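Local coordinates for protein thermostable monoacylglycerol lipase (Bacillus, PDB 4LHE) that hydrolyses monoacylglycerols to free fatty acid and glycerol, as a heat-stable lipase of the alpha/beta-hydrolase fold, at residues F14-N18 with W83-R87; P20-V26 with C88-T94; Y62-E66 with P139-D143; A121-I125 with M174-K178. Numbering follows the deposited sequence.

Interaction 1: residues F14-N18 with W83-R87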
# COMPACT_ATOMS: atom_id res chain seq x y z
N PHE A 14 -10.88 -4.22 8.09
CA PHE A 14 -10.72 -5.36 8.98
C PHE A 14 -9.90 -4.92 10.19
O PHE A 14 -8.78 -4.43 10.05
CB PHE A 14 -10.05 -6.54 8.24
CG PHE A 14 -9.63 -7.67 9.14
CD1 PHE A 14 -10.56 -8.47 9.77
CD2 PHE A 14 -8.28 -7.95 9.34
CE1 PHE A 14 -10.16 -9.52 10.60
CE2 PHE A 14 -7.88 -8.99 10.16
CZ PHE A 14 -8.82 -9.77 10.79
N TYR A 15 -10.49 -5.08 11.38
CA TYR A 15 -9.79 -4.80 12.64
C TYR A 15 -9.77 -6.04 13.53
O TYR A 15 -10.76 -6.78 13.59
CB TYR A 15 -10.49 -3.65 13.39
CG TYR A 15 -10.63 -2.38 12.57
CD1 TYR A 15 -9.69 -1.36 12.67
CD2 TYR A 15 -11.70 -2.21 11.70
CE1 TYR A 15 -9.82 -0.20 11.94
CE2 TYR A 15 -11.83 -1.05 10.95
CZ TYR A 15 -10.88 -0.05 11.07
OH TYR A 15 -11.00 1.11 10.34
N ALA A 16 -8.65 -6.27 14.21
CA ALA A 16 -8.56 -7.37 15.18
C ALA A 16 -7.58 -7.03 16.28
O ALA A 16 -6.42 -6.69 16.01
CB ALA A 16 -8.18 -8.68 14.50
N GLU A 17 -8.05 -7.15 17.52
CA GLU A 17 -7.26 -6.83 18.70
C GLU A 17 -6.71 -7.98 19.52
O GLU A 17 -7.42 -8.58 20.33
CB GLU A 17 -8.09 -6.09 19.73
CG GLU A 17 -8.76 -4.85 19.20
CD GLU A 17 -8.99 -3.83 20.31
OE1 GLU A 17 -8.36 -3.95 21.38
OE2 GLU A 17 -9.80 -2.90 20.09
N ASN A 18 -5.44 -8.29 19.29
CA ASN A 18 -4.78 -9.38 19.97
C ASN A 18 -3.65 -9.17 20.97
O ASN A 18 -3.90 -9.19 22.17
CB ASN A 18 -4.24 -10.26 18.84
CG ASN A 18 -5.35 -10.93 18.04
OD1 ASN A 18 -6.23 -11.58 18.61
ND2 ASN A 18 -5.31 -10.76 16.72
N TRP A 83 -5.48 4.43 15.62
CA TRP A 83 -6.21 3.30 16.21
C TRP A 83 -5.23 2.29 16.80
O TRP A 83 -5.44 1.79 17.91
CB TRP A 83 -7.10 2.65 15.16
CG TRP A 83 -7.96 1.54 15.68
CD1 TRP A 83 -9.20 1.66 16.22
CD2 TRP A 83 -7.65 0.15 15.69
NE1 TRP A 83 -9.68 0.43 16.58
CE2 TRP A 83 -8.74 -0.52 16.26
CE3 TRP A 83 -6.54 -0.60 15.27
CZ2 TRP A 83 -8.77 -1.92 16.43
CZ3 TRP A 83 -6.56 -1.98 15.44
CH2 TRP A 83 -7.68 -2.63 16.01
N LEU A 84 -4.18 1.99 16.05
CA LEU A 84 -3.16 1.04 16.51
C LEU A 84 -2.38 1.58 17.71
O LEU A 84 -2.12 0.86 18.69
CB LEU A 84 -2.16 0.74 15.40
CG LEU A 84 -2.47 -0.39 14.41
CD1 LEU A 84 -1.23 -0.66 13.54
CD2 LEU A 84 -2.89 -1.62 15.15
N LYS A 85 -2.00 2.86 17.63
CA LYS A 85 -1.18 3.46 18.69
C LYS A 85 -1.90 3.47 20.05
O LYS A 85 -1.25 3.40 21.11
CB LYS A 85 -0.75 4.86 18.30
CG LYS A 85 0.70 5.14 18.60
CD LYS A 85 1.00 6.63 18.46
CE LYS A 85 2.46 6.93 18.80
NZ LYS A 85 2.69 8.39 18.92
N GLN A 86 -3.23 3.51 20.03
CA GLN A 86 -4.00 3.42 21.27
C GLN A 86 -3.88 2.04 21.89
O GLN A 86 -4.00 1.89 23.10
CB GLN A 86 -5.49 3.70 21.01
CG GLN A 86 -5.83 5.16 20.73
CD GLN A 86 -7.31 5.36 20.39
OE1 GLN A 86 -7.80 4.88 19.35
NE2 GLN A 86 -8.02 6.06 21.26
N ARG A 87 -3.62 1.03 21.07
CA ARG A 87 -3.79 -0.36 21.48
C ARG A 87 -2.49 -1.14 21.55
O ARG A 87 -2.44 -2.22 22.14
CB ARG A 87 -4.78 -1.06 20.53
CG ARG A 87 -6.17 -0.43 20.57
CD ARG A 87 -7.10 -0.93 19.47
NE ARG A 87 -8.47 -0.48 19.73
CZ ARG A 87 -8.87 0.79 19.64
NH1 ARG A 87 -8.02 1.74 19.28
NH2 ARG A 87 -10.13 1.10 19.90
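An alpha/beta hydrolase wraps helices round a central, mostly parallel sheet. Here the antiparallel edge strand 14-16 and the turn after it meet the C-terminal part of helix 70-87, and the indole of Trp83 gives up more surface than any other residue of the pair. With chi1 in the t well its ring reaches across to the strand, where Tyr15, whose CA-to-CB bond also points at its partner, forms a T-shaped (edge-to-face) pair with it. Tyr15 turns its edge to the face of Trp83; the Tyr15 ring and the six-membered ring of Trp83 have centroids 5.1 Å apart and planes at 61°, and the closest atoms are Tyr15 CD1 and Trp83 CE2 at 3.8 Å. Next to 14-16 in the sheet runs strand 49-52, and Tyr15 and Trp83 both touch Cys51 of that strand. Glu17 brings in the charge. Its CA-to-CB bond points sideways, yet the side chain reaches in past the indole, with Glu17 OE2 3.9 Å from Trp83 CZ2, and ends in a salt bridge to Arg87. The guanidinium is also bonded within its own helix: Arg87 NH1 donates to Trp83 O at 2.9 Å, while Arg87 NE donates to Glu17 OE2 at 2.8 Å and 154°.

Interaction 2: residues P20-V26 with C88-T94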
# COMPACT_ATOMS: atom_id res chain seq x y z
N PRO A 20 0.15 -6.87 21.90
CA PRO A 20 0.64 -5.49 21.99
C PRO A 20 1.46 -5.08 20.79
O PRO A 20 1.81 -3.91 20.68
CB PRO A 20 1.51 -5.53 23.24
CG PRO A 20 2.08 -6.91 23.22
CD PRO A 20 0.93 -7.78 22.77
N VAL A 21 1.78 -6.02 19.90
CA VAL A 21 2.40 -5.65 18.63
C VAL A 21 1.32 -5.49 17.54
O VAL A 21 0.46 -6.35 17.38
CB VAL A 21 3.43 -6.68 18.19
CG1 VAL A 21 4.08 -6.22 16.89
CG2 VAL A 21 4.49 -6.85 19.26
N GLY A 22 1.39 -4.38 16.80
CA GLY A 22 0.37 -4.07 15.80
C GLY A 22 0.87 -4.02 14.38
O GLY A 22 2.02 -3.66 14.12
N VAL A 23 0.03 -4.41 13.44
CA VAL A 23 0.35 -4.25 12.03
C VAL A 23 -0.73 -3.43 11.32
O VAL A 23 -1.91 -3.81 11.32
CB VAL A 23 0.54 -5.60 11.30
CG1 VAL A 23 1.05 -5.34 9.90
CG2 VAL A 23 1.53 -6.49 12.04
N LEU A 24 -0.32 -2.32 10.72
CA LEU A 24 -1.19 -1.51 9.86
C LEU A 24 -0.96 -1.98 8.43
O LEU A 24 0.20 -2.03 7.98
CB LEU A 24 -0.77 -0.04 9.98
CG LEU A 24 -1.57 0.98 9.18
CD1 LEU A 24 -2.96 1.01 9.69
CD2 LEU A 24 -0.94 2.38 9.28
N LEU A 25 -2.03 -2.32 7.71
CA LEU A 25 -1.90 -2.73 6.30
C LEU A 25 -2.58 -1.76 5.34
O LEU A 25 -3.76 -1.44 5.50
CB LEU A 25 -2.47 -4.14 6.09
CG LEU A 25 -1.83 -5.27 6.89
CD1 LEU A 25 -2.53 -5.45 8.22
CD2 LEU A 25 -1.89 -6.58 6.10
N VAL A 26 -1.85 -1.28 4.34
CA VAL A 26 -2.37 -0.23 3.48
C VAL A 26 -2.54 -0.70 2.05
O VAL A 26 -1.55 -1.01 1.37
CB VAL A 26 -1.47 1.02 3.53
CG1 VAL A 26 -2.23 2.22 2.95
CG2 VAL A 26 -1.04 1.33 4.98
N CYS A 88 -1.43 -0.60 20.97
CA CYS A 88 -0.18 -1.34 20.81
C CYS A 88 1.00 -0.49 21.19
O CYS A 88 0.94 0.73 21.07
CB CYS A 88 -0.02 -1.78 19.35
SG CYS A 88 -1.35 -2.83 18.75
N GLN A 89 2.08 -1.12 21.63
CA GLN A 89 3.27 -0.35 21.96
C GLN A 89 4.38 -0.57 20.94
O GLN A 89 5.45 0.02 21.05
CB GLN A 89 3.76 -0.66 23.38
CG GLN A 89 3.63 -2.08 23.78
CD GLN A 89 2.66 -2.24 24.93
OE1 GLN A 89 1.76 -1.41 25.11
NE2 GLN A 89 2.85 -3.29 25.72
N THR A 90 4.09 -1.40 19.94
CA THR A 90 5.00 -1.61 18.82
C THR A 90 4.15 -1.57 17.55
O THR A 90 3.07 -2.18 17.49
CB THR A 90 5.69 -2.98 18.93
OG1 THR A 90 6.28 -3.11 20.23
CG2 THR A 90 6.77 -3.15 17.86
N ILE A 91 4.60 -0.84 16.54
CA ILE A 91 3.81 -0.73 15.32
C ILE A 91 4.66 -1.01 14.09
O ILE A 91 5.76 -0.46 13.95
CB ILE A 91 3.16 0.67 15.22
CG1 ILE A 91 2.04 0.80 16.27
CG2 ILE A 91 2.63 0.90 13.85
CD1 ILE A 91 1.37 2.16 16.28
N PHE A 92 4.17 -1.91 13.23
CA PHE A 92 4.76 -2.09 11.92
C PHE A 92 3.77 -1.68 10.85
O PHE A 92 2.56 -1.80 11.06
CB PHE A 92 5.08 -3.56 11.69
CG PHE A 92 6.12 -4.09 12.61
CD1 PHE A 92 7.45 -3.72 12.46
CD2 PHE A 92 5.77 -4.98 13.62
CE1 PHE A 92 8.43 -4.22 13.32
CE2 PHE A 92 6.74 -5.49 14.47
CZ PHE A 92 8.07 -5.11 14.32
N VAL A 93 4.27 -1.22 9.71
CA VAL A 93 3.40 -0.81 8.62
C VAL A 93 3.80 -1.58 7.35
O VAL A 93 4.99 -1.78 7.09
CB VAL A 93 3.43 0.72 8.41
CG1 VAL A 93 2.37 1.17 7.40
CG2 VAL A 93 3.24 1.45 9.77
N THR A 94 2.80 -2.05 6.60
CA THR A 94 3.03 -2.72 5.32
C THR A 94 1.95 -2.27 4.33
O THR A 94 0.83 -1.90 4.71
CB THR A 94 3.04 -4.26 5.45
OG1 THR A 94 3.37 -4.85 4.19
CG2 THR A 94 1.67 -4.80 5.91
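Pro20 opens the pairing at the turn before the strand: its carbonyl O accepts the backbone N of Gln89 at 3.0 Å and, weakly, Thr90 N at 3.5 Å. Val21 then pairs with Thr90, and its CG1 meets the ring edge of Phe92 at CE2, 3.7 Å away. At Gly22 the ladder becomes regular, with Gly22 N donating to Thr90 O and Gly22 O accepting Phe92 N, both at 2.9 Å. The lack of a side chain matters here, because Cys88 SG lies 3.6 Å from Gly22 CA, where a CB would clash. Val23 sits opposite Phe92 and shares a CA-H...O contact with it, Val23 CA to Phe92 O at 3.4 Å. Its own backbone N and O face strand 49-52 instead, which is how an inner strand of the alpha/beta-hydrolase sheet serves two parallel neighbours by turns. Leu24 resumes the pairing through Leu24 N to Phe92 O and Thr94 N to Leu24 O, each 2.9 Å, and Leu24 CD2 packs on Val93 CG1 at 4.0 Å beneath helices 70-87 and 98-109. Leu25 points to the other face, occupied by helix 37-45, with Leu25 CG 3.7 Å from Thr94 CG2. Val26 closes the run: Val26 N donates to Thr94 O at 2.8 Å, while its side chain touches the strand-to-helix turn that has the GxSxG form of a nucleophile elbow, probably the seat of the catalytic serine.

Interaction 3: residues Y62-E66 with P139-D143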
# COMPACT_ATOMS: atom_id res chain seq x y z
N TYR A 62 -16.02 5.06 -8.53
CA TYR A 62 -14.91 5.93 -8.94
C TYR A 62 -15.20 7.43 -8.82
O TYR A 62 -14.28 8.25 -8.80
CB TYR A 62 -14.38 5.57 -10.34
CG TYR A 62 -15.42 5.57 -11.44
CD1 TYR A 62 -16.00 6.75 -11.88
CD2 TYR A 62 -15.80 4.38 -12.07
CE1 TYR A 62 -16.93 6.76 -12.88
CE2 TYR A 62 -16.73 4.38 -13.08
CZ TYR A 62 -17.30 5.57 -13.48
OH TYR A 62 -18.23 5.59 -14.49
N GLU A 63 -16.48 7.80 -8.73
CA GLU A 63 -16.87 9.20 -8.54
C GLU A 63 -16.51 9.69 -7.14
O GLU A 63 -16.08 10.83 -6.97
CB GLU A 63 -18.36 9.38 -8.79
CG GLU A 63 -18.73 9.55 -10.25
CD GLU A 63 -20.20 9.33 -10.47
OE1 GLU A 63 -20.77 8.50 -9.72
OE2 GLU A 63 -20.79 9.98 -11.35
N ASP A 64 -16.71 8.82 -6.15
CA ASP A 64 -16.24 9.07 -4.80
C ASP A 64 -14.74 9.28 -4.80
O ASP A 64 -14.23 10.27 -4.27
CB ASP A 64 -16.59 7.89 -3.89
CG ASP A 64 -18.06 7.87 -3.49
OD1 ASP A 64 -18.74 8.90 -3.66
OD2 ASP A 64 -18.52 6.83 -2.99
N MET A 65 -14.02 8.34 -5.40
CA MET A 65 -12.58 8.45 -5.60
C MET A 65 -12.18 9.80 -6.19
O MET A 65 -11.23 10.44 -5.73
CB MET A 65 -12.13 7.33 -6.55
CG MET A 65 -10.73 7.50 -7.05
SD MET A 65 -9.60 6.69 -5.93
CE MET A 65 -8.19 6.52 -7.02
N GLU A 66 -12.93 10.25 -7.19
CA GLU A 66 -12.59 11.47 -7.93
C GLU A 66 -12.51 12.72 -7.07
O GLU A 66 -11.67 13.59 -7.31
CB GLU A 66 -13.61 11.68 -9.05
CG GLU A 66 -13.40 12.97 -9.81
CD GLU A 66 -14.19 13.02 -11.09
OE1 GLU A 66 -15.36 12.58 -11.12
OE2 GLU A 66 -13.62 13.51 -12.08
N PRO A 139 -8.81 13.65 -20.58
CA PRO A 139 -10.11 13.02 -20.34
C PRO A 139 -10.39 13.01 -18.84
O PRO A 139 -9.45 13.09 -18.04
CB PRO A 139 -9.91 11.59 -20.86
CG PRO A 139 -8.44 11.36 -20.75
CD PRO A 139 -7.78 12.68 -21.00
N ARG A 140 -11.66 12.97 -18.46
CA ARG A 140 -12.01 12.89 -17.05
C ARG A 140 -11.51 11.57 -16.48
O ARG A 140 -10.93 11.53 -15.39
CB ARG A 140 -13.51 12.99 -16.86
CG ARG A 140 -13.94 12.72 -15.44
CD ARG A 140 -14.76 13.85 -14.87
NE ARG A 140 -16.19 13.72 -15.08
CZ ARG A 140 -17.09 13.54 -14.12
NH1 ARG A 140 -16.71 13.46 -12.85
NH2 ARG A 140 -18.38 13.45 -14.41
N TYR A 141 -11.74 10.50 -17.23
CA TYR A 141 -11.44 9.15 -16.77
C TYR A 141 -10.57 8.42 -17.78
O TYR A 141 -10.67 8.64 -18.99
CB TYR A 141 -12.73 8.34 -16.63
CG TYR A 141 -13.74 8.91 -15.67
CD1 TYR A 141 -13.52 8.87 -14.30
CD2 TYR A 141 -14.94 9.44 -16.13
CE1 TYR A 141 -14.46 9.38 -13.42
CE2 TYR A 141 -15.89 9.94 -15.26
CZ TYR A 141 -15.64 9.91 -13.90
OH TYR A 141 -16.56 10.42 -13.01
N LEU A 142 -9.71 7.53 -17.27
CA LEU A 142 -9.02 6.56 -18.11
C LEU A 142 -9.57 5.19 -17.77
O LEU A 142 -9.76 4.87 -16.60
CB LEU A 142 -7.53 6.55 -17.82
CG LEU A 142 -6.87 7.89 -17.61
CD1 LEU A 142 -5.46 7.59 -17.28
CD2 LEU A 142 -6.95 8.75 -18.86
N ASP A 143 -9.83 4.38 -18.79
CA ASP A 143 -10.28 3.02 -18.57
C ASP A 143 -9.11 2.25 -17.97
O ASP A 143 -7.96 2.43 -18.38
CB ASP A 143 -10.76 2.36 -19.87
CG ASP A 143 -11.83 3.17 -20.57
OD1 ASP A 143 -12.36 4.11 -19.95
OD2 ASP A 143 -12.15 2.87 -21.74
O HOH W 1 -10.68 13.27 -13.25
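In alpha/beta hydrolases, excursions between the strands of the core sheet often build a cap over it. Strand 141-143, which forms a small two-stranded antiparallel sheet with 161-163, probably belongs to such a cap, and here it meets the short helix 62-67, part of the connection after core strand 49-52. Aromatic packing comes first. Tyr62 directs the edge of its ring at the face of Tyr141 in a T-shaped pair, with centroids 4.8 Å apart and planes at 63°, and Tyr62 CD1 approaches Tyr141 CE1 to 3.4 Å. Both side chains also touch Lys161 of the partner strand. Van der Waals contact continues one residue along the helix, with the Glu63 methylene CG 3.6 Å from Tyr141 OH. The charged part belongs to Glu66, one helical turn after Tyr62 and on the same side of the helix, whose carboxylate makes a salt bridge with Arg140. The modelled separation of Glu66 OE1 and Arg140 NH1, 2.4 Å, is too short to be taken literally, so the exact place of these atoms is uncertain. Solvent supplies the last link: one water donates to Glu66 OE2 at 3.2 Å and to the backbone Arg140 O at 2.8 Å.

Interaction 4: residues A121-I125 with M174-K178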
# COMPACT_ATOMS: atom_id res chain seq x y z
N ALA A 121 6.09 -0.79 -3.81
CA ALA A 121 5.80 0.60 -3.50
C ALA A 121 6.17 1.52 -4.66
O ALA A 121 7.20 1.32 -5.32
CB ALA A 121 6.51 1.03 -2.24
N ALA A 122 5.32 2.51 -4.90
CA ALA A 122 5.47 3.46 -6.00
C ALA A 122 6.05 4.78 -5.51
O ALA A 122 5.48 5.43 -4.62
CB ALA A 122 4.12 3.69 -6.65
N VAL A 123 7.18 5.19 -6.10
CA VAL A 123 7.90 6.39 -5.66
C VAL A 123 8.26 7.32 -6.83
O VAL A 123 8.34 8.54 -6.67
CB VAL A 123 9.15 5.98 -4.82
CG1 VAL A 123 10.34 6.87 -5.11
CG2 VAL A 123 8.81 5.98 -3.32
N ASP A 124 8.42 6.74 -8.02
CA ASP A 124 8.70 7.52 -9.22
C ASP A 124 8.17 6.82 -10.48
O ASP A 124 8.86 5.98 -11.05
CB ASP A 124 10.21 7.78 -9.34
CG ASP A 124 10.59 8.54 -10.60
OD1 ASP A 124 9.83 9.44 -11.03
OD2 ASP A 124 11.67 8.23 -11.18
N ILE A 125 6.94 7.14 -10.90
CA ILE A 125 6.37 6.52 -12.09
C ILE A 125 6.44 7.43 -13.32
O ILE A 125 5.72 8.44 -13.40
CB ILE A 125 4.89 6.09 -11.91
CG1 ILE A 125 4.72 5.18 -10.69
CG2 ILE A 125 4.37 5.40 -13.16
CD1 ILE A 125 3.37 4.46 -10.67
N MET A 174 3.53 10.84 -4.42
CA MET A 174 4.83 10.20 -4.67
C MET A 174 5.99 11.20 -4.53
O MET A 174 7.07 10.85 -4.06
CB MET A 174 4.86 9.51 -6.04
CG MET A 174 3.84 8.38 -6.22
SD MET A 174 4.12 7.55 -7.79
CE MET A 174 2.60 6.65 -8.01
N ALA A 175 5.74 12.45 -4.92
CA ALA A 175 6.77 13.49 -4.88
C ALA A 175 7.13 13.84 -3.45
O ALA A 175 8.31 13.88 -3.10
CB ALA A 175 6.29 14.74 -5.63
N GLN A 176 6.12 14.14 -2.64
CA GLN A 176 6.33 14.49 -1.25
C GLN A 176 6.95 13.30 -0.49
O GLN A 176 7.66 13.50 0.50
CB GLN A 176 5.00 14.93 -0.60
CG GLN A 176 5.12 16.01 0.48
CD GLN A 176 3.92 16.05 1.43
OE1 GLN A 176 4.06 15.88 2.65
NE2 GLN A 176 2.73 16.29 0.87
N THR A 177 6.69 12.08 -0.97
CA THR A 177 7.20 10.87 -0.31
C THR A 177 8.65 10.58 -0.67
O THR A 177 9.50 10.38 0.20
CB THR A 177 6.35 9.61 -0.64
OG1 THR A 177 5.00 9.81 -0.21
CG2 THR A 177 6.92 8.38 0.06
N LYS A 178 8.94 10.55 -1.97
CA LYS A 178 10.30 10.32 -2.43
C LYS A 178 11.27 11.38 -1.90
O LYS A 178 12.39 11.06 -1.49
CB LYS A 178 10.32 10.33 -3.95
CG LYS A 178 11.69 10.16 -4.56
CD LYS A 178 11.58 10.35 -6.05
CE LYS A 178 12.85 10.00 -6.78
NZ LYS A 178 12.54 9.67 -8.20
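The loop that leaves core strand 115-119 of this alpha/beta hydrolase leads on to strand 141-143, probably part of the cap, and its residues 121-125 pack against helix 164-179. Met174 comes first on the helix and loses more surface than any other residue of the pair. Its extended side chain lies along the loop: Met174 CB is 3.7 Å from Val123 O, and Met174 CE touches both Ala122 CB, at 3.6 Å, and Ile125 CD1, at 3.5 Å. Ala122 in turn touches residues of the probable Ser-His-Asp triad, so this packing lies next to the likely active site. A turn later Thr177 points its CA-to-CB bond at the loop but stays beyond close contact, packing instead on helix 98-109. Lys178, which bonds through its backbone N to Met174 O at 2.8 Å, stretches out fully alongside Val123, with Lys178 CG 3.6 Å from Val123 CG1, and finishes in a salt bridge whose Lys178 NZ to Asp124 OD2 distance is 3.4 Å.

Burial and chemistry change together across these contacts. Interaction 2 is the buried one, a backbone ladder between two neighbouring parallel strands with mostly apolar side chains on both faces. Interaction 1 touches it through Leu84, lies at the edge of the same sheet and uses the helix leading into strand 90-96, but is held mainly by side chains. Interaction 3, about 32 Å from both by centres, repeats that surface recipe of a T-shaped aromatic pair beside a glutamate-arginine salt bridge, in different elements. Interaction 4 is intermediate: partly buried, mostly apolar, with a salt bridge at its more exposed end. Its helix 164-179 directly follows strand 161-163, the partner of strand 141-143 in interaction 3.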